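Local coordinates for vitamin B12-binding protein (Vibrio cholerae O395, PDB 5YSC) that binds vitamin B12 in the periplasm and probably delivers it to the BtuC membrane subunits of the BtuCDF ABC transporter for import into the cell, at residues Ala30-Tyr35 and Leu247-Pro252; Gln107-Asp112 and Gln171-Ser176; Glu113-Ile118 and His136-Arg141; Ile167-Gly172 and Gly184-Ala189; Ser176-Leu181 and Asp256-Val261. All blocks are in the same frame, centred on the assembly; numbering follows the deposited sequence.

How the contacts relate
The chain enters contact 1 on helix 28-36 and contact 2 at 107-112, in the N-terminal lobe. Contact 3 closes first, pairing helix 112-122 with helix 128-148, wholly within the loop of contact 2. Contact 4 opens at 167-172 just as contact 2 closes at 171-176, the two sharing Q171 and G172. Contact 5 starts on helix 176-181 and crosses contact 4, which ends at 184-189. Segment 247-252 then closes contact 1 around contacts 2, 3 and 4, and 256-261 closes contact 5, which crosses contact 1 and sets helix 176-181 on helix 254-267. Contacts 1 and 2 join the lobes beneath the bound cobalamin; contact 4 stays within the C-terminal lobe.

Contact 1. Residues Ala30-Tyr35 and Leu247-Pro252; sequences ATEIAY and LNRPTP
R249 sends an extended side chain to E32 of helix 28-36, forming a salt bridge in which NH1 lies 2.9 Å from E32 OE2. The bond is bent, 139° at the hydrogen, and meets OE2 on its anti side. Carboxylate and guanidinium planes stand 75° apart. Two further groups grip the same oxygen: the guanidinium of R253, and water 1, which donates to OE2 over 2.8 Å. R249 is itself shared, its NH2 paired with D51 and its NE bonded to cyanocobalamin, so E32 probably acts as a second-shell residue that helps to position a ligand-binding arginine. P250 points CB away from the helix and turns its backbone O to I33 CG1 at 3.7 Å. T251 comes next, with OG1 between the backbone N and the carbonyl carbon (chi1 71°). That rotation sets OG1 on water 1, which links it to E32 OE2, while T251 CG2 rests 3.6 Å from E32 CB. P252 ends the segment with CD 3.6 Å from I33 CD1; I33 also packs on I114, I118 and L121 of helix 112-122. A C-terminal loop tied to the N-terminal lobe under bound cobalamin belongs to the floor of the interlobe cleft, the ligand site of Fe/B12-type periplasmic binding proteins.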
# COMPACT_ATOMS: atom_id res chain seq x y z
N ALA A 30 -5.47 0.74 -6.79
CA ALA A 30 -6.36 0.09 -7.74
C ALA A 30 -6.10 0.56 -9.16
O ALA A 30 -6.28 -0.21 -10.12
CB ALA A 30 -7.80 0.34 -7.32
N THR A 31 -5.66 1.81 -9.32
CA THR A 31 -5.29 2.32 -10.61
C THR A 31 -4.02 1.65 -11.10
O THR A 31 -3.94 1.25 -12.27
CB THR A 31 -5.14 3.83 -10.52
OG1 THR A 31 -6.41 4.38 -10.15
CG2 THR A 31 -4.65 4.44 -11.82
N GLU A 32 -3.04 1.47 -10.22
CA GLU A 32 -1.84 0.76 -10.65
C GLU A 32 -2.17 -0.66 -11.11
O GLU A 32 -1.69 -1.12 -12.16
CB GLU A 32 -0.77 0.75 -9.54
CG GLU A 32 -0.26 2.18 -9.17
CD GLU A 32 1.07 2.23 -8.46
OE1 GLU A 32 1.99 1.47 -8.83
OE2 GLU A 32 1.20 3.07 -7.54
N ILE A 33 -2.96 -1.39 -10.32
CA ILE A 33 -3.26 -2.78 -10.66
C ILE A 33 -4.09 -2.86 -11.92
O ILE A 33 -3.94 -3.80 -12.71
CB ILE A 33 -3.97 -3.47 -9.47
CG1 ILE A 33 -2.98 -3.67 -8.31
CG2 ILE A 33 -4.57 -4.75 -9.91
CD1 ILE A 33 -1.84 -4.43 -8.63
N ALA A 34 -4.97 -1.88 -12.13
CA ALA A 34 -5.77 -1.84 -13.36
C ALA A 34 -4.88 -1.74 -14.59
O ALA A 34 -5.05 -2.49 -15.56
CB ALA A 34 -6.79 -0.70 -13.31
N TYR A 35 -3.89 -0.83 -14.56
CA TYR A 35 -2.97 -0.75 -15.71
C TYR A 35 -2.17 -2.03 -15.87
O TYR A 35 -2.03 -2.52 -17.01
CB TYR A 35 -2.03 0.45 -15.57
CG TYR A 35 -2.60 1.74 -16.10
CD1 TYR A 35 -3.37 2.54 -15.29
CD2 TYR A 35 -2.37 2.17 -17.41
CE1 TYR A 35 -3.91 3.72 -15.74
CE2 TYR A 35 -2.91 3.35 -17.86
CZ TYR A 35 -3.68 4.14 -17.02
OH TYR A 35 -4.22 5.36 -17.47
N LEU A 247 5.17 1.35 -0.86
CA LEU A 247 4.93 0.61 0.36
C LEU A 247 3.45 0.58 0.71
O LEU A 247 2.89 -0.48 0.97
CB LEU A 247 5.73 1.25 1.49
CG LEU A 247 5.52 0.58 2.84
CD1 LEU A 247 6.02 -0.86 2.91
CD2 LEU A 247 6.13 1.46 3.88
N ASN A 248 2.81 1.73 0.66
CA ASN A 248 1.48 1.88 1.21
C ASN A 248 0.37 1.62 0.21
O ASN A 248 -0.81 1.57 0.61
CB ASN A 248 1.37 3.26 1.84
CG ASN A 248 2.29 3.39 3.06
OD1 ASN A 248 2.55 2.39 3.73
ND2 ASN A 248 2.74 4.57 3.35
N ARG A 249 0.70 1.43 -1.06
CA ARG A 249 -0.20 0.93 -2.08
C ARG A 249 0.17 -0.49 -2.45
O ARG A 249 1.31 -0.71 -2.87
CB ARG A 249 -0.14 1.78 -3.36
CG ARG A 249 -0.22 3.25 -3.21
CD ARG A 249 0.09 3.91 -4.53
NE ARG A 249 0.22 5.33 -4.38
CZ ARG A 249 0.29 6.16 -5.41
NH1 ARG A 249 0.21 5.68 -6.65
NH2 ARG A 249 0.39 7.47 -5.21
N PRO A 250 -0.74 -1.44 -2.46
CA PRO A 250 -0.38 -2.79 -2.90
C PRO A 250 -0.45 -2.95 -4.41
O PRO A 250 -1.54 -2.98 -5.01
CB PRO A 250 -1.43 -3.68 -2.21
CG PRO A 250 -2.05 -2.83 -1.19
CD PRO A 250 -1.97 -1.43 -1.66
N THR A 251 0.74 -2.96 -5.05
CA THR A 251 0.89 -2.84 -6.49
C THR A 251 2.12 -3.63 -6.89
O THR A 251 2.86 -4.12 -6.03
CB THR A 251 1.12 -1.40 -6.95
OG1 THR A 251 2.44 -1.05 -6.53
CG2 THR A 251 0.17 -0.43 -6.28
N PRO A 252 2.40 -3.75 -8.18
CA PRO A 252 3.71 -4.31 -8.58
C PRO A 252 4.89 -3.58 -7.97
O PRO A 252 5.91 -4.23 -7.69
CB PRO A 252 3.68 -4.16 -10.10
CG PRO A 252 2.17 -4.28 -10.41
CD PRO A 252 1.55 -3.46 -9.34
O HOH W 1 2.83 1.57 -5.77

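Contact 2. Residues Gln107-Asp112 and Gln171-Ser176; sequences QTKTLD and QGHWPS
W174 is the tight side of this contact, packed against the backbone of 108-110 and the side chain of L111. T108 O lies 3.3 Å from W174 CB. K109 O comes in at the edge of the indole, in its plane and 3.4 Å from CE3. At the far rim of the six-membered ring L111 CD2 meets CH2 at 4.0 Å, the two side chains crossing at about a right angle. W174 points CB toward 107-112 and sets CG anti to the backbone N (chi1 -170°); its NE1 is bonded to L247 O. P175, joined to W174 by a cis peptide bond, lays CB over one indole face. Here a loop following the edge strand of the N-terminal lobe's parallel sheet meets a loop of the C-terminal lobe at the base of the cleft, where W174 also lines the cobalamin pocket. The outer side is looser and bridged by water. Water 2 connects T108 O to W174 N, and water 3 donates to both K109 O and G172 O, each over 2.8 Å. K109, bent near its end, holds NZ 4.1 Å above one face of the H173 imidazole, offset toward the rim.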
# COMPACT_ATOMS: atom_id res chain seq x y z
N GLN A 107 -8.81 -6.71 -2.32
CA GLN A 107 -8.36 -7.06 -0.98
C GLN A 107 -6.88 -6.73 -0.85
O GLN A 107 -6.09 -7.02 -1.76
CB GLN A 107 -8.60 -8.54 -0.68
CG GLN A 107 -10.05 -8.94 -0.83
CD GLN A 107 -10.87 -8.52 0.38
OE1 GLN A 107 -10.96 -7.32 0.71
NE2 GLN A 107 -11.44 -9.52 1.07
N THR A 108 -6.51 -6.15 0.29
CA THR A 108 -5.24 -5.44 0.42
C THR A 108 -4.54 -5.73 1.75
O THR A 108 -4.11 -4.82 2.46
CB THR A 108 -5.55 -3.94 0.25
OG1 THR A 108 -6.59 -3.57 1.16
CG2 THR A 108 -6.02 -3.63 -1.19
N LYS A 109 -4.33 -7.01 2.04
CA LYS A 109 -3.65 -7.40 3.27
C LYS A 109 -2.30 -8.13 3.08
O LYS A 109 -1.37 -7.90 3.83
CB LYS A 109 -4.55 -8.27 4.14
CG LYS A 109 -3.98 -8.55 5.51
CD LYS A 109 -4.66 -9.73 6.17
CE LYS A 109 -5.21 -9.36 7.53
NZ LYS A 109 -5.61 -7.93 7.59
N THR A 110 -2.23 -9.02 2.09
CA THR A 110 -1.06 -9.84 1.87
C THR A 110 -0.39 -9.49 0.54
O THR A 110 -0.99 -8.89 -0.34
CB THR A 110 -1.39 -11.33 1.82
OG1 THR A 110 -2.05 -11.64 0.60
CG2 THR A 110 -2.27 -11.73 2.98
N LEU A 111 0.86 -9.96 0.40
CA LEU A 111 1.61 -9.75 -0.84
C LEU A 111 1.08 -10.62 -1.97
O LEU A 111 0.99 -10.19 -3.11
CB LEU A 111 3.09 -10.05 -0.61
CG LEU A 111 3.80 -8.97 0.20
CD1 LEU A 111 5.05 -9.54 0.79
CD2 LEU A 111 4.11 -7.71 -0.68
N ASP A 112 0.71 -11.86 -1.67
CA ASP A 112 0.18 -12.70 -2.73
C ASP A 112 -1.13 -12.14 -3.27
O ASP A 112 -1.44 -12.35 -4.44
CB ASP A 112 0.02 -14.14 -2.22
CG ASP A 112 1.37 -14.80 -1.89
OD1 ASP A 112 2.05 -15.31 -2.78
OD2 ASP A 112 1.76 -14.80 -0.73
N GLN A 171 -2.22 -4.54 13.98
CA GLN A 171 -3.16 -5.61 13.69
C GLN A 171 -2.91 -6.31 12.36
O GLN A 171 -3.83 -6.93 11.80
CB GLN A 171 -4.61 -5.11 13.73
CG GLN A 171 -4.99 -4.46 15.03
CD GLN A 171 -6.45 -4.11 15.07
OE1 GLN A 171 -7.19 -4.30 14.10
NE2 GLN A 171 -6.89 -3.58 16.20
N GLY A 172 -1.68 -6.25 11.85
CA GLY A 172 -1.37 -6.94 10.61
C GLY A 172 -1.88 -6.23 9.37
O GLY A 172 -1.74 -6.78 8.29
N HIS A 173 -2.53 -5.08 9.52
CA HIS A 173 -3.08 -4.37 8.38
C HIS A 173 -1.96 -3.80 7.52
O HIS A 173 -0.81 -3.61 7.97
CB HIS A 173 -3.99 -3.25 8.84
CG HIS A 173 -5.30 -3.76 9.35
ND1 HIS A 173 -6.52 -3.28 8.90
CD2 HIS A 173 -5.58 -4.73 10.24
CE1 HIS A 173 -7.49 -3.92 9.52
NE2 HIS A 173 -6.95 -4.81 10.35
N TRP A 174 -2.32 -3.50 6.28
CA TRP A 174 -1.34 -3.07 5.30
C TRP A 174 -0.62 -1.80 5.76
O TRP A 174 -1.25 -0.85 6.22
CB TRP A 174 -2.02 -2.83 3.97
CG TRP A 174 -1.03 -2.62 2.90
CD1 TRP A 174 -0.56 -1.43 2.41
CD2 TRP A 174 -0.34 -3.65 2.20
NE1 TRP A 174 0.40 -1.67 1.45
CE2 TRP A 174 0.53 -3.02 1.30
CE3 TRP A 174 -0.36 -5.05 2.25
CZ2 TRP A 174 1.38 -3.75 0.46
CZ3 TRP A 174 0.47 -5.76 1.40
CH2 TRP A 174 1.32 -5.11 0.52
N PRO A 175 0.72 -1.72 5.58
CA PRO A 175 1.67 -2.62 4.94
C PRO A 175 2.43 -3.58 5.87
O PRO A 175 3.59 -3.97 5.58
CB PRO A 175 2.64 -1.64 4.31
CG PRO A 175 2.71 -0.54 5.28
CD PRO A 175 1.29 -0.39 5.78
N SER A 176 1.76 -4.03 6.93
CA SER A 176 2.44 -4.91 7.89
C SER A 176 3.14 -6.09 7.21
O SER A 176 4.28 -6.44 7.56
CB SER A 176 1.43 -5.44 8.93
OG SER A 176 1.00 -4.38 9.76
O HOH W 2 -4.97 -4.53 5.43
O HOH W 3 -0.43 -6.26 5.89

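Contact 3. Residues Glu113-Ile118 and His136-Arg141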
# COMPACT_ATOMS: atom_id res chain seq x y z
N GLU A 113 -1.90 -11.41 -2.45
CA GLU A 113 -3.14 -10.81 -2.92
C GLU A 113 -2.93 -9.81 -4.06
O GLU A 113 -3.86 -9.53 -4.84
CB GLU A 113 -3.87 -10.14 -1.74
CG GLU A 113 -4.68 -11.16 -0.92
CD GLU A 113 -5.34 -10.61 0.34
OE1 GLU A 113 -5.03 -9.51 0.86
OE2 GLU A 113 -6.17 -11.37 0.88
N ILE A 114 -1.74 -9.21 -4.16
CA ILE A 114 -1.50 -8.28 -5.25
C ILE A 114 -1.57 -9.03 -6.57
O ILE A 114 -2.20 -8.59 -7.53
CB ILE A 114 -0.15 -7.54 -5.08
CG1 ILE A 114 -0.18 -6.71 -3.79
CG2 ILE A 114 0.12 -6.65 -6.28
CD1 ILE A 114 1.14 -6.12 -3.38
N ALA A 115 -0.86 -10.13 -6.66
CA ALA A 115 -0.93 -10.92 -7.87
C ALA A 115 -2.34 -11.44 -8.10
O ALA A 115 -2.84 -11.42 -9.24
CB ALA A 115 0.07 -12.07 -7.79
N ASP A 116 -3.02 -11.86 -7.03
CA ASP A 116 -4.40 -12.32 -7.16
C ASP A 116 -5.28 -11.23 -7.76
O ASP A 116 -6.13 -11.50 -8.62
CB ASP A 116 -4.98 -12.74 -5.79
CG ASP A 116 -4.27 -13.91 -5.13
OD1 ASP A 116 -3.56 -14.71 -5.79
OD2 ASP A 116 -4.45 -14.01 -3.90
N ASN A 117 -5.14 -10.00 -7.25
CA ASN A 117 -5.87 -8.86 -7.81
C ASN A 117 -5.63 -8.70 -9.32
O ASN A 117 -6.57 -8.49 -10.08
CB ASN A 117 -5.44 -7.57 -7.11
CG ASN A 117 -6.29 -7.21 -5.92
OD1 ASN A 117 -7.34 -6.55 -6.06
ND2 ASN A 117 -5.80 -7.50 -4.75
N ILE A 118 -4.36 -8.73 -9.75
CA ILE A 118 -4.04 -8.52 -11.14
C ILE A 118 -4.65 -9.63 -11.99
O ILE A 118 -5.23 -9.36 -13.05
CB ILE A 118 -2.52 -8.44 -11.35
CG1 ILE A 118 -1.95 -7.26 -10.55
CG2 ILE A 118 -2.18 -8.30 -12.85
CD1 ILE A 118 -0.39 -7.19 -10.50
N HIS A 136 2.05 -13.30 -13.32
CA HIS A 136 3.05 -14.34 -13.34
C HIS A 136 4.39 -13.75 -12.93
O HIS A 136 5.07 -14.30 -12.08
CB HIS A 136 3.17 -14.96 -14.74
CG HIS A 136 4.38 -15.81 -14.91
ND1 HIS A 136 4.39 -17.16 -14.61
CD2 HIS A 136 5.63 -15.51 -15.34
CE1 HIS A 136 5.59 -17.65 -14.86
NE2 HIS A 136 6.36 -16.67 -15.30
N ASP A 137 4.74 -12.62 -13.53
CA ASP A 137 6.03 -12.00 -13.24
C ASP A 137 6.10 -11.57 -11.79
O ASP A 137 7.12 -11.76 -11.12
CB ASP A 137 6.25 -10.80 -14.17
CG ASP A 137 6.49 -11.19 -15.63
OD1 ASP A 137 6.86 -12.35 -15.88
OD2 ASP A 137 6.31 -10.35 -16.52
N PHE A 138 5.02 -10.97 -11.28
CA PHE A 138 4.95 -10.60 -9.86
C PHE A 138 5.21 -11.80 -8.97
O PHE A 138 5.98 -11.72 -8.00
CB PHE A 138 3.58 -10.00 -9.51
CG PHE A 138 3.48 -9.49 -8.11
CD1 PHE A 138 3.24 -10.34 -7.06
CD2 PHE A 138 3.65 -8.13 -7.82
CE1 PHE A 138 3.17 -9.88 -5.76
CE2 PHE A 138 3.58 -7.66 -6.53
CZ PHE A 138 3.36 -8.53 -5.49
N ARG A 139 4.53 -12.92 -9.24
CA ARG A 139 4.69 -14.10 -8.41
C ARG A 139 6.13 -14.60 -8.42
O ARG A 139 6.67 -15.00 -7.38
CB ARG A 139 3.73 -15.18 -8.90
CG ARG A 139 2.27 -14.84 -8.63
CD ARG A 139 1.32 -16.04 -8.71
NE ARG A 139 -0.04 -15.69 -8.28
CZ ARG A 139 -1.08 -15.51 -9.08
NH1 ARG A 139 -0.98 -15.70 -10.39
NH2 ARG A 139 -2.26 -15.18 -8.55
N GLN A 140 6.76 -14.59 -9.59
CA GLN A 140 8.13 -15.07 -9.66
C GLN A 140 9.07 -14.14 -8.91
O GLN A 140 9.89 -14.60 -8.10
CB GLN A 140 8.58 -15.23 -11.11
CG GLN A 140 9.96 -15.89 -11.21
CD GLN A 140 10.02 -17.20 -10.44
OE1 GLN A 140 10.96 -17.47 -9.67
NE2 GLN A 140 8.98 -18.02 -10.63
N ARG A 141 8.93 -12.83 -9.08
CA ARG A 141 9.80 -11.91 -8.33
C ARG A 141 9.53 -12.02 -6.83
O ARG A 141 10.45 -11.95 -6.02
CB ARG A 141 9.61 -10.47 -8.81
CG ARG A 141 10.56 -9.50 -8.13
CD ARG A 141 10.45 -8.10 -8.68
NE ARG A 141 11.32 -7.19 -7.92
CZ ARG A 141 11.19 -5.86 -7.87
NH1 ARG A 141 10.21 -5.24 -8.50
NH2 ARG A 141 12.01 -5.14 -7.14
O HOH W 4 -0.66 -14.93 -6.04
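F138 and R139, neighbours on helix 128-148, both pack on A115 of helix 112-122. The helices run antiparallel, their segments inclined at 169° with axes 9.1 Å apart, and the longer one is the helix that joins the two lobes in this family of periplasmic binding proteins. F138 points CB toward helix 112-122, with CG anti to the backbone N, and its ring crosses I114 at about a right angle. CE2 lies 3.6 Å from I114 CG2, and CZ is close to I114 CB. A115 N lies over one ring face, and A115 CB touches the ring at CD1, 3.7 Å away. R139 meets the same methyl group: its extended chain passes CG within 3.6 Å of A115 CB, and that methyl then sits over one guanidinium face, offset toward the rim. The end of the arginine makes salt bridges with E119, its stronger partner, and D116. In the second, carboxylate and guanidinium planes are turned 43° apart, yet D116 OD1 lies in the guanidinium plane. R139 NH2 meets the anti lone pair of that oxygen at 3.1 Å, with 151° at the hydrogen.

Contact 4. Residues Ile167-Gly172 and Gly184-Ala189; sequences ITLAQG and GVNIFA
In N186, chi1 of 177° places CG anti to the backbone N, on the side of L169, and chi2 of 17° then turns the amide; in F188, chi1 of -75° sets CG beside the backbone N, 4.0 Å from T168 CG2. The motif is an Asx turn combined with a type I beta turn from N186 to A189, at the end of the edge strand 184-186 of the C-terminal lobe's parallel sheet. N186 OD1 accepts the backbone N of F188, a bond of 3.0 Å made from above the carbonyl plane. N186 ND2 gives a nearly straight bond of 2.9 Å to L169 O, again from above the carbonyl plane. T168 CG2 touches F188 CD2 at 3.9 Å, the side chains crossing at about a right angle, and F188 also packs on V203 of helix 200-206, which carries E201, predicted to matter for BtuC binding. T168 OG1 is bonded to Y159 O and, through water 5, to N186 OD1. Water 6 links N186 ND2 with G172 N. At the end of the turn A170 CB presses to 3.2 Å from F188 O, and Q171 N meets a lone pair of A189 O, in the carbonyl plane, at 2.9 Å.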
# COMPACT_ATOMS: atom_id res chain seq x y z
N ILE A 167 0.90 8.72 13.52
CA ILE A 167 0.05 7.58 13.18
C ILE A 167 0.93 6.45 12.71
O ILE A 167 1.90 6.66 11.97
CB ILE A 167 -0.97 7.94 12.08
CG1 ILE A 167 -1.74 9.21 12.41
CG2 ILE A 167 -1.94 6.80 11.85
CD1 ILE A 167 -2.54 9.11 13.64
N THR A 168 0.61 5.24 13.15
CA THR A 168 1.36 4.06 12.78
C THR A 168 0.35 2.99 12.37
O THR A 168 -0.84 3.28 12.16
CB THR A 168 2.30 3.62 13.93
OG1 THR A 168 3.20 2.60 13.47
CG2 THR A 168 1.53 3.06 15.13
N LEU A 169 0.83 1.77 12.24
CA LEU A 169 0.04 0.64 11.78
C LEU A 169 0.01 -0.41 12.87
O LEU A 169 0.86 -0.43 13.77
CB LEU A 169 0.61 0.04 10.49
CG LEU A 169 1.85 -0.87 10.53
CD1 LEU A 169 2.16 -1.37 9.11
CD2 LEU A 169 3.05 -0.17 11.12
N ALA A 170 -0.94 -1.35 12.73
CA ALA A 170 -1.18 -2.36 13.75
C ALA A 170 -2.06 -3.48 13.19
O ALA A 170 -2.54 -3.42 12.06
CB ALA A 170 -1.85 -1.73 14.99
N GLN A 171 -2.22 -4.54 13.98
CA GLN A 171 -3.16 -5.61 13.69
C GLN A 171 -2.91 -6.31 12.36
O GLN A 171 -3.83 -6.93 11.80
CB GLN A 171 -4.61 -5.11 13.73
CG GLN A 171 -4.99 -4.46 15.03
CD GLN A 171 -6.45 -4.11 15.07
OE1 GLN A 171 -7.19 -4.30 14.10
NE2 GLN A 171 -6.89 -3.58 16.20
N GLY A 172 -1.68 -6.25 11.85
CA GLY A 172 -1.37 -6.94 10.61
C GLY A 172 -1.88 -6.23 9.37
O GLY A 172 -1.74 -6.78 8.29
N GLY A 184 10.48 -8.69 9.95
CA GLY A 184 10.19 -7.50 10.73
C GLY A 184 9.03 -7.74 11.68
O GLY A 184 8.03 -8.35 11.33
N VAL A 185 9.16 -7.20 12.90
CA VAL A 185 8.15 -7.31 13.95
C VAL A 185 7.74 -5.90 14.34
O VAL A 185 8.56 -5.10 14.81
CB VAL A 185 8.67 -8.10 15.16
CG1 VAL A 185 7.63 -8.12 16.31
CG2 VAL A 185 9.01 -9.51 14.73
N ASN A 186 6.46 -5.57 14.08
CA ASN A 186 5.90 -4.27 14.39
C ASN A 186 5.74 -4.09 15.89
O ASN A 186 5.07 -4.89 16.53
CB ASN A 186 4.54 -4.14 13.69
CG ASN A 186 3.84 -2.86 14.00
OD1 ASN A 186 4.43 -1.89 14.48
ND2 ASN A 186 2.55 -2.83 13.70
N ILE A 187 6.32 -3.01 16.45
CA ILE A 187 6.25 -2.79 17.90
C ILE A 187 4.84 -2.47 18.35
O ILE A 187 4.51 -2.60 19.54
CB ILE A 187 7.20 -1.65 18.37
CG1 ILE A 187 6.91 -0.33 17.63
CG2 ILE A 187 8.66 -2.07 18.22
CD1 ILE A 187 7.57 0.91 18.29
N PHE A 188 3.99 -2.01 17.44
CA PHE A 188 2.62 -1.66 17.79
C PHE A 188 1.61 -2.66 17.24
O PHE A 188 0.43 -2.35 17.11
CB PHE A 188 2.32 -0.24 17.30
CG PHE A 188 2.95 0.83 18.14
CD1 PHE A 188 2.45 1.10 19.42
CD2 PHE A 188 4.02 1.58 17.69
CE1 PHE A 188 3.02 2.09 20.23
CE2 PHE A 188 4.60 2.58 18.47
CZ PHE A 188 4.10 2.84 19.75
N ALA A 189 2.06 -3.88 16.98
CA ALA A 189 1.19 -4.88 16.36
C ALA A 189 -0.08 -5.07 17.17
O ALA A 189 -1.18 -5.12 16.61
CB ALA A 189 1.93 -6.20 16.23
O HOH W 5 5.03 0.79 13.94
O HOH W 6 1.10 -5.21 12.44

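Contact 5. Residues Ser176-Leu181 and Asp256-Val261; sequences SEVFSL and DAVEQV
V178 CG1 is shared between two valines of helix 254-267, 4.1 Å from V258 CG2 and the same distance from V261 CG2. One turn on, L181 CD1 reaches V258 CG1 at 4.2 Å. The closest side-chain approach is at the other flank, where F179 CD1 comes to 3.6 Å from V261 CG1. F179 and V261 cross at about a right angle. V261 CG1, anti to the backbone N (chi1 166°), is the methyl nearest the ring; CG2 lies between F179 CE1 and V178 CG1. No hydrogen bond joins the two segments: the interface is a buried layer of branched and aromatic side chains between helices whose segment axes pass 9.2 Å apart at -51°. Helix 176-181 lies in the beta-alpha-beta crossover connection, right-handed as is the rule, from strand 155-159 to strand 184-186, and the contact seats it on the C-terminal helix 254-267. Farther out, F179 stacks on Y157 of strand 155-159, and L247 packs against V178. L181 leans on L142 and R146, and V258 on L145, all of helix 128-148. Just beyond the segments, the disulfide C182-C262 links the two chain stretches covalently, while D256 and E259 both pair with R141.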
# COMPACT_ATOMS: atom_id res chain seq x y z
N SER A 176 1.76 -4.03 6.93
CA SER A 176 2.44 -4.91 7.89
C SER A 176 3.14 -6.09 7.21
O SER A 176 4.28 -6.44 7.56
CB SER A 176 1.43 -5.44 8.93
OG SER A 176 1.00 -4.38 9.76
N GLU A 177 2.48 -6.72 6.25
CA GLU A 177 2.98 -7.91 5.59
C GLU A 177 4.28 -7.67 4.82
O GLU A 177 5.08 -8.59 4.63
CB GLU A 177 1.89 -8.39 4.64
CG GLU A 177 1.97 -9.78 4.27
CD GLU A 177 1.18 -10.62 5.20
OE1 GLU A 177 1.29 -10.37 6.42
OE2 GLU A 177 0.44 -11.49 4.71
N VAL A 178 4.50 -6.45 4.33
CA VAL A 178 5.77 -6.16 3.67
C VAL A 178 6.93 -6.39 4.64
O VAL A 178 7.94 -7.02 4.30
CB VAL A 178 5.78 -4.72 3.15
CG1 VAL A 178 7.15 -4.37 2.64
CG2 VAL A 178 4.69 -4.55 2.06
N PHE A 179 6.82 -5.81 5.85
CA PHE A 179 7.85 -5.94 6.87
C PHE A 179 8.00 -7.39 7.31
O PHE A 179 9.12 -7.88 7.47
CB PHE A 179 7.51 -5.03 8.05
CG PHE A 179 7.46 -3.58 7.70
CD1 PHE A 179 8.63 -2.81 7.70
CD2 PHE A 179 6.27 -2.97 7.32
CE1 PHE A 179 8.61 -1.47 7.37
CE2 PHE A 179 6.25 -1.63 7.00
CZ PHE A 179 7.44 -0.87 7.00
N SER A 180 6.89 -8.11 7.45
CA SER A 180 6.95 -9.47 8.00
C SER A 180 7.73 -10.43 7.11
O SER A 180 8.36 -11.36 7.62
CB SER A 180 5.53 -10.02 8.24
OG SER A 180 4.82 -9.16 9.09
N LEU A 181 7.69 -10.24 5.79
CA LEU A 181 8.48 -11.08 4.90
C LEU A 181 9.96 -11.09 5.32
O LEU A 181 10.62 -12.13 5.24
CB LEU A 181 8.33 -10.58 3.46
CG LEU A 181 8.95 -11.38 2.32
CD1 LEU A 181 8.23 -11.12 1.01
CD2 LEU A 181 10.44 -11.10 2.16
N ASP A 256 9.42 -3.34 -5.05
CA ASP A 256 10.52 -2.43 -4.72
C ASP A 256 10.47 -2.01 -3.25
O ASP A 256 11.51 -1.85 -2.61
CB ASP A 256 10.50 -1.18 -5.61
CG ASP A 256 11.02 -1.45 -7.03
OD1 ASP A 256 11.86 -2.36 -7.21
OD2 ASP A 256 10.56 -0.82 -7.98
N ALA A 257 9.29 -1.85 -2.66
CA ALA A 257 9.25 -1.64 -1.23
C ALA A 257 9.78 -2.85 -0.46
O ALA A 257 10.43 -2.68 0.57
CB ALA A 257 7.83 -1.35 -0.76
N VAL A 258 9.44 -4.07 -0.90
CA VAL A 258 10.02 -5.26 -0.28
C VAL A 258 11.53 -5.19 -0.32
O VAL A 258 12.20 -5.37 0.70
CB VAL A 258 9.49 -6.53 -0.95
CG1 VAL A 258 10.30 -7.74 -0.51
CG2 VAL A 258 8.01 -6.72 -0.58
N GLU A 259 12.10 -4.90 -1.47
CA GLU A 259 13.56 -4.78 -1.55
C GLU A 259 14.07 -3.70 -0.58
O GLU A 259 15.09 -3.89 0.11
CB GLU A 259 13.95 -4.50 -3.02
CG GLU A 259 15.19 -5.14 -3.48
CD GLU A 259 15.41 -4.95 -4.97
OE1 GLU A 259 14.68 -5.58 -5.78
OE2 GLU A 259 16.35 -4.18 -5.32
N GLN A 260 13.42 -2.54 -0.55
CA GLN A 260 13.92 -1.42 0.27
C GLN A 260 13.86 -1.78 1.74
O GLN A 260 14.84 -1.62 2.48
CB GLN A 260 13.10 -0.15 -0.01
CG GLN A 260 13.63 1.09 0.69
CD GLN A 260 12.83 2.32 0.42
OE1 GLN A 260 11.60 2.32 0.47
NE2 GLN A 260 13.53 3.41 0.14
N VAL A 261 12.69 -2.27 2.18
CA VAL A 261 12.50 -2.65 3.57
C VAL A 261 13.47 -3.75 3.97
O VAL A 261 14.15 -3.65 5.00
CB VAL A 261 11.04 -3.10 3.81
CG1 VAL A 261 10.89 -3.84 5.16
CG2 VAL A 261 10.20 -1.88 3.76